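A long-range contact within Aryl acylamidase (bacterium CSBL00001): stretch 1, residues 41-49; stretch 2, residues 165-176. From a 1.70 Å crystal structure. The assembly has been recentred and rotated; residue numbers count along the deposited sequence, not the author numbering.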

# COMPACT_ATOMS: atom_id res chain seq x y z
N ARG A 41 10.66 4.53 -18.97
CA ARG A 41 9.53 3.61 -18.76
C ARG A 41 8.32 4.28 -18.10
O ARG A 41 7.18 3.88 -18.33
CB ARG A 41 9.98 2.41 -17.92
CG ARG A 41 10.99 1.50 -18.62
CD ARG A 41 11.30 0.27 -17.81
NE ARG A 41 10.18 -0.68 -17.85
CZ ARG A 41 10.01 -1.59 -18.80
NH1 ARG A 41 10.91 -1.72 -19.79
NH2 ARG A 41 8.97 -2.41 -18.75
N ASP A 42 8.55 5.34 -17.33
CA ASP A 42 7.46 5.98 -16.61
C ASP A 42 6.55 6.83 -17.48
O ASP A 42 5.43 7.06 -17.10
CB ASP A 42 7.97 6.80 -15.40
CG ASP A 42 6.82 7.27 -14.50
OD1 ASP A 42 6.08 6.40 -14.02
OD2 ASP A 42 6.64 8.47 -14.32
N PRO A 43 7.02 7.32 -18.64
CA PRO A 43 6.06 8.10 -19.45
C PRO A 43 4.72 7.40 -19.68
O PRO A 43 3.70 8.07 -19.58
CB PRO A 43 6.80 8.30 -20.78
CG PRO A 43 8.24 8.44 -20.34
CD PRO A 43 8.38 7.39 -19.20
N GLY A 44 4.71 6.10 -19.95
CA GLY A 44 3.45 5.39 -20.12
C GLY A 44 2.72 5.14 -18.81
O GLY A 44 1.49 5.25 -18.74
N LEU A 45 3.47 4.79 -17.77
CA LEU A 45 2.87 4.46 -16.48
C LEU A 45 2.33 5.67 -15.72
O LEU A 45 1.34 5.55 -15.04
CB LEU A 45 3.90 3.78 -15.57
CG LEU A 45 4.57 2.52 -16.08
CD1 LEU A 45 5.57 2.13 -14.99
CD2 LEU A 45 3.55 1.39 -16.43
N ASN A 46 3.01 6.82 -15.79
CA ASN A 46 2.60 8.03 -15.09
C ASN A 46 2.52 7.76 -13.59
O ASN A 46 1.55 8.13 -12.94
CB ASN A 46 1.26 8.56 -15.64
CG ASN A 46 0.91 9.97 -15.15
OD1 ASN A 46 1.76 10.87 -15.06
ND2 ASN A 46 -0.38 10.18 -14.85
N ALA A 47 3.57 7.13 -13.08
CA ALA A 47 3.65 6.77 -11.66
C ALA A 47 4.38 7.83 -10.83
O ALA A 47 4.09 8.02 -9.67
CB ALA A 47 4.35 5.40 -11.51
N VAL A 48 5.34 8.53 -11.44
CA VAL A 48 6.17 9.49 -10.70
C VAL A 48 5.57 10.89 -10.78
O VAL A 48 5.21 11.35 -11.86
CB VAL A 48 7.62 9.46 -11.25
CG1 VAL A 48 8.50 10.54 -10.57
CG2 VAL A 48 8.22 8.08 -11.09
N VAL A 49 5.44 11.55 -9.63
CA VAL A 49 4.89 12.89 -9.61
C VAL A 49 5.90 13.94 -9.14
O VAL A 49 5.66 15.14 -9.30
CB VAL A 49 3.61 12.98 -8.74
CG1 VAL A 49 2.55 12.06 -9.33
CG2 VAL A 49 3.90 12.61 -7.26
N GLY A 165 -0.95 3.76 -6.10
CA GLY A 165 -0.83 3.19 -7.44
C GLY A 165 0.53 3.43 -8.06
O GLY A 165 1.10 2.54 -8.67
N GLY A 166 1.07 4.63 -7.89
CA GLY A 166 2.40 4.89 -8.43
C GLY A 166 3.47 3.98 -7.83
O GLY A 166 4.39 3.52 -8.53
N ALA A 167 3.37 3.73 -6.52
CA ALA A 167 4.30 2.84 -5.83
C ALA A 167 4.27 1.44 -6.47
O ALA A 167 5.30 0.87 -6.86
CB ALA A 167 3.91 2.74 -4.33
N ALA A 168 3.07 0.88 -6.59
CA ALA A 168 2.95 -0.46 -7.10
C ALA A 168 3.39 -0.54 -8.58
O ALA A 168 4.02 -1.50 -8.96
CB ALA A 168 1.51 -0.99 -6.96
N ALA A 169 3.02 0.45 -9.38
CA ALA A 169 3.33 0.43 -10.81
C ALA A 169 4.86 0.42 -11.03
O ALA A 169 5.38 -0.35 -11.83
CB ALA A 169 2.67 1.64 -11.53
N LEU A 170 5.59 1.25 -10.29
CA LEU A 170 7.04 1.22 -10.43
C LEU A 170 7.64 -0.12 -10.06
O LEU A 170 8.53 -0.62 -10.75
CB LEU A 170 7.71 2.33 -9.58
CG LEU A 170 7.40 3.75 -10.04
CD1 LEU A 170 8.15 4.76 -9.10
CD2 LEU A 170 7.85 3.96 -11.48
N VAL A 171 7.15 -0.74 -8.98
CA VAL A 171 7.67 -2.02 -8.55
C VAL A 171 7.29 -3.12 -9.56
O VAL A 171 8.11 -3.96 -9.88
CB VAL A 171 7.17 -2.37 -7.12
CG1 VAL A 171 7.57 -3.82 -6.71
CG2 VAL A 171 7.75 -1.30 -6.14
N ALA A 172 6.05 -3.08 -10.04
CA ALA A 172 5.58 -4.11 -10.97
C ALA A 172 6.29 -4.01 -12.32
O ALA A 172 6.38 -5.03 -13.04
CB ALA A 172 4.05 -4.02 -11.16
N ASP A 173 6.80 -2.83 -12.64
CA ASP A 173 7.47 -2.61 -13.93
C ASP A 173 8.98 -2.78 -13.77
O ASP A 173 9.73 -2.57 -14.73
CB ASP A 173 7.13 -1.22 -14.48
CG ASP A 173 7.32 -1.12 -16.00
OD1 ASP A 173 6.94 -2.07 -16.70
OD2 ASP A 173 7.84 -0.09 -16.48
N GLY A 174 9.44 -3.18 -12.58
CA GLY A 174 10.83 -3.52 -12.39
C GLY A 174 11.75 -2.33 -12.10
O GLY A 174 12.97 -2.50 -12.01
N ILE A 175 11.17 -1.14 -11.91
CA ILE A 175 11.94 0.11 -11.93
C ILE A 175 12.66 0.34 -10.60
O ILE A 175 13.79 0.81 -10.60
CB ILE A 175 11.05 1.29 -12.29
CG1 ILE A 175 10.59 1.14 -13.76
CG2 ILE A 175 11.81 2.67 -12.16
CD1 ILE A 175 9.46 2.04 -14.14
N VAL A 176 12.01 0.04 -9.49
CA VAL A 176 12.67 -0.04 -8.20
C VAL A 176 12.18 -1.32 -7.51
O VAL A 176 11.08 -1.80 -7.83
CB VAL A 176 12.36 1.16 -7.27
CG1 VAL A 176 13.11 2.46 -7.75
CG2 VAL A 176 10.84 1.37 -7.16

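The two stretches, at least 119 residues apart in sequence wherever they touch, bury 420 Å² between them, both sides summed. A salt bridge fixes one end of the contact, and small and branched apolar side chains pack along the rest.

The polar link joins Arg 41 to Asp 173, just beyond the last turn of the second-stretch helix. Both side chains leave the backbone toward the opposing stretch. Arg 41 NE donates to Asp 173 OD2 at 2.8 Å, and Arg 41 NH2 donates to Asp 173 OD1 at 2.9 Å with a nearly linear N-H...acceptor angle of 173°. The carboxylate thus meets the edge of the guanidinium, near its plane, and two demands are met at once: charge is neutralised and each carboxylate oxygen receives a hydrogen bond. Both residues are buried, where an unpaired charge would be costly; Arg 41 NH2 and both Asp 173 oxygens also have hydrogen-bonding partners elsewhere in the structure.

Beside this pair, the apolar contacts begin with Leu 45, whose m,t rotamer places CD1 4.0 Å from Ile 175 CD1 and 3.5 Å from Asp 173 OD2, so that its methyl group packs against the salt-bridged carboxylate. Ile 175 CD1 also lies 3.8 Å from Arg 41 CB, using the aliphatic base of the arginine. Farther along, Ala 47 CB packs 3.8 Å from Leu 170 CG and 4.1 Å from Ala 169 CB; the single methyl groups of the two alanines suit this close approach. The CA-to-CB bond of Leu 170 points sideways to the first stretch, but the end of the side chain comes nearer, and its CD1 reaches Val 48 CG2 at 3.9 Å. Leu 45, Ala 47, Ala 169, Leu 170 and Ile 175 are all buried.

The closest backbone approach is at Ala 47 and Gly 166, whose CA atoms are 3.9 Å apart. Ala 47 CB lies 3.5 Å from Gly 166 O. Glycine suits this position because an ideal CB on Gly 166 would point toward the first stretch and fall 2.6 Å from Ala 47 O, a clash.

Hydrogen bonds within each stretch shape these surfaces. Asp 42 OD1 accepts from Ala 47 N at 2.8 Å and Asp 42 OD2 from Val 48 N at 3.2 Å, tying down the segment that follows Asn 46, where positive phi takes the chain out of helical geometry. In the second stretch, Gly 174 has positive phi in a Schellman motif; a CB there would be jammed against the preceding carbonyl oxygen. The bond from Ile 175 N to Leu 170 O, 2.9 Å, folds the chain back, and the CA-to-CB bond of Ile 175 points toward the first stretch.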